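Local coordinates for peptide ABC transporter, peptide-binding protein (PDB 3O6P), which probably serves in peptide uptake as the binding protein of an ABC transporter; this chain is a fragment from its C-terminal half, at residues 47-59 against 66-78. Numbering follows the deposited sequence. Where two conformers were deposited one is given.
Sequences SIEPNGLVPADMA and KDFAKEAGSQIEY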
ATOM      1  N   SER A  47       2.338 -16.554  -3.881  1.00 18.82           N
ATOM      2  CA  SER A  47       2.454 -15.089  -3.783  1.00 17.75           C
ATOM      3  C   SER A  47       3.880 -14.689  -4.126  1.00 17.17           C
ATOM      4  O   SER A  47       4.831 -15.431  -3.836  1.00 17.41           O
ATOM      5  CB  SER A  47       2.131 -14.607  -2.364  1.00 17.44           C
ATOM      6  OG  SER A  47       0.835 -15.053  -1.980  1.00 19.96           O
ATOM      7  N   ILE A  48       4.039 -13.503  -4.714  1.00 16.33           N
ATOM      8  CA  ILE A  48       5.388 -12.989  -5.028  1.00 16.01           C
ATOM      9  C   ILE A  48       5.581 -11.599  -4.459  1.00 15.03           C
ATOM     10  O   ILE A  48       4.609 -10.920  -4.100  1.00 14.32           O
ATOM     11  CB  ILE A  48       5.670 -12.972  -6.566  1.00 16.82           C
ATOM     12  CG1 ILE A  48       4.745 -11.996  -7.290  1.00 16.74           C
ATOM     13  CG2 ILE A  48       5.546 -14.369  -7.140  1.00 18.35           C
ATOM     14  CD1 ILE A  48       5.104 -11.766  -8.762  1.00 21.52           C
ATOM     15  N   GLU A  49       6.838 -11.181  -4.336  1.00 14.59           N
ATOM     16  CA  GLU A  49       7.120  -9.806  -3.912  1.00 14.55           C
ATOM     17  C   GLU A  49       6.370  -8.787  -4.774  1.00 13.98           C
ATOM     18  O   GLU A  49       6.228  -8.996  -5.988  1.00 14.91           O
ATOM     19  CB  GLU A  49       8.605  -9.522  -3.973  1.00 15.44           C
ATOM     20  CG  GLU A  49       9.372 -10.283  -2.929  1.00 18.07           C
ATOM     21  CD  GLU A  49      10.864 -10.112  -3.101  1.00 22.38           C
ATOM     22  OE1 GLU A  49      11.364  -8.996  -2.926  1.00 25.78           O
ATOM     23  OE2 GLU A  49      11.542 -11.099  -3.423  1.00 27.27           O
ATOM     24  N   PRO A  50       5.872  -7.701  -4.151  1.00 13.22           N
ATOM     25  CA  PRO A  50       5.120  -6.713  -4.943  1.00 13.46           C
ATOM     26  C   PRO A  50       6.098  -5.717  -5.592  1.00 13.42           C
ATOM     27  O   PRO A  50       6.970  -5.165  -4.897  1.00 14.74           O
ATOM     28  CB  PRO A  50       4.276  -6.007  -3.877  1.00 12.95           C
ATOM     29  CG  PRO A  50       5.172  -6.031  -2.612  1.00 13.50           C
ATOM     30  CD  PRO A  50       6.018  -7.313  -2.732  1.00 13.18           C
ATOM     31  N   ASN A  51       5.986  -5.491  -6.892  1.00 12.99           N
ATOM     32  CA  ASN A  51       6.760  -4.410  -7.514  1.00 13.77           C
ATOM     33  C   ASN A  51       6.293  -3.080  -6.930  1.00 13.23           C
ATOM     34  O   ASN A  51       7.107  -2.246  -6.507  1.00 13.39           O
ATOM     35  CB  ASN A  51       6.549  -4.397  -9.022  1.00 13.89           C
ATOM     36  CG  ASN A  51       7.318  -3.291  -9.684  1.00 15.70           C
ATOM     37  OD1 ASN A  51       8.544  -3.394  -9.841  1.00 17.38           O
ATOM     38  ND2 ASN A  51       6.618  -2.191 -10.039  1.00 15.86           N
ATOM     39  N   GLY A  52       4.975  -2.918  -6.881  1.00 12.64           N
ATOM     40  CA  GLY A  52       4.340  -1.681  -6.384  1.00 11.97           C
ATOM     41  C   GLY A  52       2.891  -1.987  -6.086  1.00 11.88           C
ATOM     42  O   GLY A  52       2.555  -3.013  -5.463  1.00 12.40           O
ATOM     43  N   LEU A  53       2.019  -1.083  -6.515  1.00 11.73           N
ATOM     44  CA  LEU A  53       0.595  -1.259  -6.316  1.00 11.82           C
ATOM     45  C   LEU A  53      -0.001  -2.031  -7.480  1.00 12.77           C
ATOM     46  O   LEU A  53      -0.681  -3.042  -7.281  1.00 12.76           O
ATOM     47  CB  LEU A  53      -0.090   0.103  -6.158  1.00 12.31           C
ATOM     48  CG  LEU A  53      -1.618   0.052  -6.119  1.00 12.12           C
ATOM     49  CD1 LEU A  53      -2.104  -0.793  -4.920  1.00 14.66           C
ATOM     50  CD2 LEU A  53      -2.241   1.454  -6.079  1.00 13.46           C
ATOM     51  N   VAL A  54       0.223  -1.560  -8.692  1.00 12.59           N
ATOM     52  CA  VAL A  54      -0.354  -2.266  -9.859  1.00 13.94           C
ATOM     53  C   VAL A  54       0.446  -3.565 -10.049  1.00 14.20           C
ATOM     54  O   VAL A  54       1.687  -3.518 -10.060  1.00 14.42           O
ATOM     55  CB  VAL A  54      -0.238  -1.382 -11.119  1.00 13.57           C
ATOM     56  CG1 VAL A  54      -0.626  -2.163 -12.383  1.00 15.89           C
ATOM     57  CG2 VAL A  54      -1.123  -0.141 -10.978  1.00 14.16           C
ATOM     58  N   PRO A  55      -0.238  -4.724 -10.173  1.00 15.31           N
ATOM     59  CA  PRO A  55       0.503  -5.989 -10.380  1.00 16.09           C
ATOM     60  C   PRO A  55       1.377  -5.984 -11.619  1.00 17.28           C
ATOM     61  O   PRO A  55       1.041  -5.343 -12.619  1.00 17.88           O
ATOM     62  CB  PRO A  55      -0.614  -7.023 -10.567  1.00 16.92           C
ATOM     63  CG  PRO A  55      -1.726  -6.463  -9.789  1.00 16.75           C
ATOM     64  CD  PRO A  55      -1.675  -4.983  -9.986  1.00 15.85           C
ATOM     65  N   ALA A  56       2.485  -6.710 -11.533  1.00 18.85           N
ATOM     66  CA  ALA A  56       3.372  -6.992 -12.662  1.00 22.11           C
ATOM     67  C   ALA A  56       2.762  -8.029 -13.592  1.00 25.20           C
ATOM     68  O   ALA A  56       1.939  -8.836 -13.171  1.00 25.71           O
ATOM     69  CB  ALA A  56       4.721  -7.488 -12.147  1.00 22.85           C
ATOM     70  N   ASP A  57       3.199  -8.018 -14.849  1.00 28.36           N
ATOM     71  CA  ASP A  57       2.748  -8.975 -15.875  1.00 32.67           C
ATOM     72  C   ASP A  57       1.255  -8.901 -16.105  1.00 33.58           C
ATOM     73  O   ASP A  57       0.626  -9.916 -16.407  1.00 34.83           O
ATOM     74  CB  ASP A  57       3.130 -10.421 -15.521  1.00 34.07           C
ATOM     75  CG  ASP A  57       4.613 -10.606 -15.326  1.00 38.03           C
ATOM     76  OD1 ASP A  57       5.400  -9.985 -16.067  1.00 42.39           O
ATOM     77  OD2 ASP A  57       4.995 -11.385 -14.423  1.00 43.78           O
HETATM   78  N   MSE A  58       0.681  -7.708 -15.977  1.00 33.45           N
HETATM   79  CA  MSE A  58      -0.762  -7.557 -16.168  1.00 33.89           C
HETATM   80  C   MSE A  58      -1.136  -6.634 -17.321  1.00 34.97           C
HETATM   81  O   MSE A  58      -1.970  -6.995 -18.159  1.00 35.88           O
HETATM   82  CB  MSE A  58      -1.433  -7.073 -14.881  1.00 33.10           C
HETATM   83  CG  MSE A  58      -2.935  -6.994 -15.021  1.00 32.33           C
HETATM   84 SE   MSE A  58      -3.756  -6.092 -13.525  0.75 27.80          SE
HETATM   85  CE  MSE A  58      -3.215  -4.258 -13.892  1.00 29.21           C
ATOM     86  N   ALA A  59      -0.531  -5.449 -17.358  1.00 35.41           N
ATOM     87  CA  ALA A  59      -0.839  -4.452 -18.394  1.00 36.36           C
ATOM     88  C   ALA A  59       0.377  -4.065 -19.235  1.00 37.49           C
ATOM     89  O   ALA A  59       1.475  -3.842 -18.702  1.00 35.80           O
ATOM     90  CB  ALA A  59      -1.465  -3.209 -17.768  1.00 36.06           C
ATOM     91  N   LYS A  66       5.680  -3.191 -23.473  1.00 44.07           N
ATOM     92  CA  LYS A  66       6.307  -3.007 -22.159  1.00 37.94           C
ATOM     93  C   LYS A  66       5.334  -3.124 -21.007  1.00 35.09           C
ATOM     94  O   LYS A  66       4.220  -2.603 -21.051  1.00 34.86           O
ATOM     95  CB  LYS A  66       7.065  -1.693 -22.088  1.00 37.08           C
ATOM     96  CG  LYS A  66       8.184  -1.588 -23.121  1.00 37.27           C
ATOM     97  CD  LYS A  66       8.801  -0.183 -23.146  1.00 37.80           C
ATOM     98  CE  LYS A  66       7.815   0.883 -23.660  1.00 37.99           C
ATOM     99  NZ  LYS A  66       7.354   0.608 -25.058  1.00 41.32           N
ATOM    100  N   ASP A  67       5.767  -3.829 -19.972  1.00 33.28           N
ATOM    101  CA  ASP A  67       4.928  -4.045 -18.819  1.00 30.69           C
ATOM    102  C   ASP A  67       4.786  -2.769 -17.993  1.00 27.98           C
ATOM    103  O   ASP A  67       5.769  -2.063 -17.778  1.00 27.84           O
ATOM    104  CB  ASP A  67       5.524  -5.146 -17.951  1.00 31.36           C
ATOM    105  CG  ASP A  67       4.646  -5.485 -16.776  1.00 32.47           C
ATOM    106  OD1 ASP A  67       3.449  -5.803 -16.973  1.00 35.44           O
ATOM    107  OD2 ASP A  67       5.146  -5.440 -15.652  1.00 34.80           O
ATOM    108  N   PHE A  68       3.572  -2.486 -17.526  1.00 24.66           N
ATOM    109  CA  PHE A  68       3.340  -1.330 -16.651  1.00 21.21           C
ATOM    110  C   PHE A  68       4.291  -1.309 -15.459  1.00 20.15           C
ATOM    111  O   PHE A  68       4.878  -0.272 -15.148  1.00 19.73           O
ATOM    112  CB  PHE A  68       1.903  -1.314 -16.121  1.00 20.59           C
ATOM    113  CG  PHE A  68       1.563  -0.070 -15.336  1.00 18.10           C
ATOM    114  CD1 PHE A  68       1.091   1.080 -15.976  1.00 16.81           C
ATOM    115  CD2 PHE A  68       1.721  -0.049 -13.952  1.00 17.12           C
ATOM    116  CE1 PHE A  68       0.784   2.239 -15.237  1.00 15.51           C
ATOM    117  CE2 PHE A  68       1.423   1.087 -13.206  1.00 14.09           C
ATOM    118  CZ  PHE A  68       0.948   2.238 -13.854  1.00 15.28           C
ATOM    119  N   ALA A  69       4.397  -2.433 -14.749  1.00 19.10           N
ATOM    120  CA  ALA A  69       5.232  -2.469 -13.533  1.00 18.69           C
ATOM    121  C   ALA A  69       6.708  -2.229 -13.853  1.00 19.65           C
ATOM    122  O   ALA A  69       7.401  -1.528 -13.110  1.00 19.47           O
ATOM    123  CB  ALA A  69       5.037  -3.779 -12.766  1.00 18.69           C
ATOM    124  N   LYS A  70       7.189  -2.791 -14.962  1.00 21.08           N
ATOM    125  CA  LYS A  70       8.584  -2.580 -15.357  1.00 23.40           C
ATOM    126  C   LYS A  70       8.847  -1.109 -15.695  1.00 23.28           C
ATOM    127  O   LYS A  70       9.877  -0.546 -15.305  1.00 23.18           O
ATOM    128  CB  LYS A  70       8.980  -3.484 -16.526  1.00 25.52           C
ATOM    129  CG  LYS A  70       9.006  -4.952 -16.204  1.00 30.69           C
ATOM    130  CD  LYS A  70       9.211  -5.753 -17.492  1.00 38.73           C
ATOM    131  CE  LYS A  70       9.521  -7.219 -17.229  1.00 41.81           C
ATOM    132  NZ  LYS A  70      10.276  -7.825 -18.379  1.00 45.74           N
ATOM    133  N   GLU A  71       7.914  -0.493 -16.415  0.50 23.26           N
ATOM    134  CA  GLU A  71       8.031   0.912 -16.780  0.50 23.59           C
ATOM    135  C   GLU A  71       7.985   1.839 -15.562  0.50 22.18           C
ATOM    136  O   GLU A  71       8.701   2.844 -15.513  0.50 22.22           O
ATOM    137  CB  GLU A  71       6.942   1.304 -17.781  0.50 24.58           C
ATOM    138  CG  GLU A  71       7.245   0.899 -19.202  0.50 27.79           C
ATOM    139  CD  GLU A  71       6.340   1.597 -20.197  0.50 31.32           C
ATOM    140  OE1 GLU A  71       5.328   0.985 -20.578  0.50 34.06           O
ATOM    141  OE2 GLU A  71       6.622   2.754 -20.585  0.50 33.13           O
ATOM    142  N   ALA A  72       7.143   1.495 -14.588  1.00 20.70           N
ATOM    143  CA  ALA A  72       6.975   2.316 -13.404  1.00 18.59           C
ATOM    144  C   ALA A  72       8.218   2.228 -12.526  1.00 18.32           C
ATOM    145  O   ALA A  72       8.555   3.183 -11.834  1.00 19.06           O
ATOM    146  CB  ALA A  72       5.711   1.890 -12.615  1.00 17.99           C
ATOM    147  N   GLY A  73       8.908   1.097 -12.579  1.00 17.70           N
ATOM    148  CA  GLY A  73       9.946   0.787 -11.568  1.00 17.57           C
ATOM    149  C   GLY A  73       9.357   0.434 -10.198  1.00 16.56           C
ATOM    150  O   GLY A  73       8.143   0.368 -10.020  1.00 16.34           O
ATOM    151  N   SER A  74      10.233   0.183  -9.224  1.00 16.59           N
ATOM    152  CA  SER A  74       9.795  -0.172  -7.887  1.00 15.50           C
ATOM    153  C   SER A  74      10.433   0.750  -6.875  1.00 15.91           C
ATOM    154  O   SER A  74      11.652   0.983  -6.941  1.00 16.97           O
ATOM    155  CB  SER A  74      10.213  -1.621  -7.549  1.00 16.32           C
ATOM    156  OG  SER A  74       9.779  -1.958  -6.234  1.00 16.29           O
ATOM    157  N   GLN A  75       9.638   1.217  -5.908  1.00 15.17           N
ATOM    158  CA  GLN A  75      10.189   1.945  -4.751  1.00 16.15           C
ATOM    159  C   GLN A  75       9.999   1.160  -3.443  1.00 15.63           C
ATOM    160  O   GLN A  75      10.137   1.710  -2.325  1.00 18.06           O
ATOM    161  CB  GLN A  75       9.531   3.333  -4.684  1.00 16.12           C
ATOM    162  CG  GLN A  75       9.752   4.061  -6.036  1.00 17.72           C
ATOM    163  CD  GLN A  75       9.346   5.508  -6.040  1.00 20.63           C
ATOM    164  OE1 GLN A  75       8.337   5.896  -6.665  1.00 22.48           O
ATOM    165  NE2 GLN A  75      10.144   6.330  -5.377  1.00 21.25           N
ATOM    166  N   ILE A  76       9.721  -0.134  -3.572  1.00 14.97           N
ATOM    167  CA  ILE A  76       9.555  -1.013  -2.397  1.00 14.63           C
ATOM    168  C   ILE A  76      10.879  -1.682  -2.079  1.00 15.29           C
ATOM    169  O   ILE A  76      11.455  -2.360  -2.949  1.00 16.08           O
ATOM    170  CB  ILE A  76       8.432  -2.038  -2.577  1.00 14.29           C
ATOM    171  CG1 ILE A  76       7.086  -1.307  -2.733  1.00 13.65           C
ATOM    172  CG2 ILE A  76       8.435  -3.066  -1.356  1.00 16.24           C
ATOM    173  CD1 ILE A  76       5.917  -2.219  -2.888  1.00 15.78           C
ATOM    174  N   GLU A  77      11.376  -1.435  -0.863  0.50 15.37           N
ATOM    175  CA  GLU A  77      12.640  -1.968  -0.377  0.50 17.34           C
ATOM    176  C   GLU A  77      12.438  -2.543   0.997  0.50 17.09           C
ATOM    177  O   GLU A  77      11.609  -2.058   1.761  0.50 16.89           O
ATOM    178  CB  GLU A  77      13.669  -0.852  -0.224  0.50 18.56           C
ATOM    179  CG  GLU A  77      14.737  -0.831  -1.285  0.50 23.29           C
ATOM    180  CD  GLU A  77      14.172  -0.594  -2.639  0.50 26.11           C
ATOM    181  OE1 GLU A  77      13.213   0.203  -2.747  0.50 29.58           O
ATOM    182  OE2 GLU A  77      14.676  -1.201  -3.606  0.50 28.83           O
ATOM    183  N   TYR A  78      13.230  -3.560   1.311  1.00 15.46           N
ATOM    184  CA  TYR A  78      13.374  -4.029   2.679  1.00 15.08           C
ATOM    185  C   TYR A  78      14.759  -3.605   3.158  1.00 14.86           C
ATOM    186  O   TYR A  78      15.770  -3.965   2.540  1.00 15.31           O
ATOM    187  CB  TYR A  78      13.209  -5.558   2.745  1.00 15.38           C
ATOM    188  CG  TYR A  78      13.682  -6.115   4.055  1.00 14.15           C
ATOM    189  CD1 TYR A  78      13.059  -5.758   5.249  1.00 13.85           C
ATOM    190  CD2 TYR A  78      14.778  -6.960   4.109  1.00 16.39           C
ATOM    191  CE1 TYR A  78      13.523  -6.237   6.482  1.00 12.43           C
ATOM    192  CE2 TYR A  78      15.233  -7.456   5.311  1.00 16.18           C
ATOM    193  CZ  TYR A  78      14.601  -7.083   6.504  1.00 14.56           C
ATOM    194  OH  TYR A  78      15.058  -7.567   7.719  1.00 15.84           O
TER
HETATM  195  O   HOH W   1       6.905   0.503  -5.963  1.00 12.61           O
HETATM  196  O   HOH W   2      10.318  -2.718 -11.691  1.00 40.04           O
HETATM  197  O   HOH W   3       1.575  -4.747 -15.246  1.00 27.27           O
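With CG turned anti to the backbone N in both N51 (chi1 179°) and D67 (chi1 -176°), the N51 amide reaches the C-terminal end of the short helix 68-72 while the D67 carboxylate, the N-cap of that helix, lies against the backbone of residues 56-59. The loop 47-59 of this family 5 solute-binding protein fragment thus meets both ends of the helix that follows it. At the N-terminal end, D67 OD2 accepts weak capping bonds from A69 N and K70 N, and D57 N shares its weak bonds between the two carboxylate oxygens, the straighter one going to OD2 (3.3 Å, 170° at the hydrogen). A water donates to D67 OD1 and P55 O and accepts from A59 N, tying the carboxylate to the loop. F68 N bonds to A59 O at 2.8 Å. Apolar packing accompanies the first turn: A56 CB rests against A69 CB at 3.8 Å, and the V54 side chain crosses that of F68 at about a right angle, CG1 lying 3.5 Å from ring atom CD2. W206 meets the same ring edge-to-face, and L168 of helix 165-168 touches V54. At G73, the first residue to leave helical angles and with positive phi, N51 ND2 donates to the carbonyl O (G73 O, 3.0 Å) from above the carbonyl plane. I76 CD1 packs against P50 CG at 3.9 Å. S74 OG accepts from I76 N in an ST turn and donates in the carbonyl plane to a lone pair of N51 O (2.7 Å), which also receives a water that bridges to Q75 N.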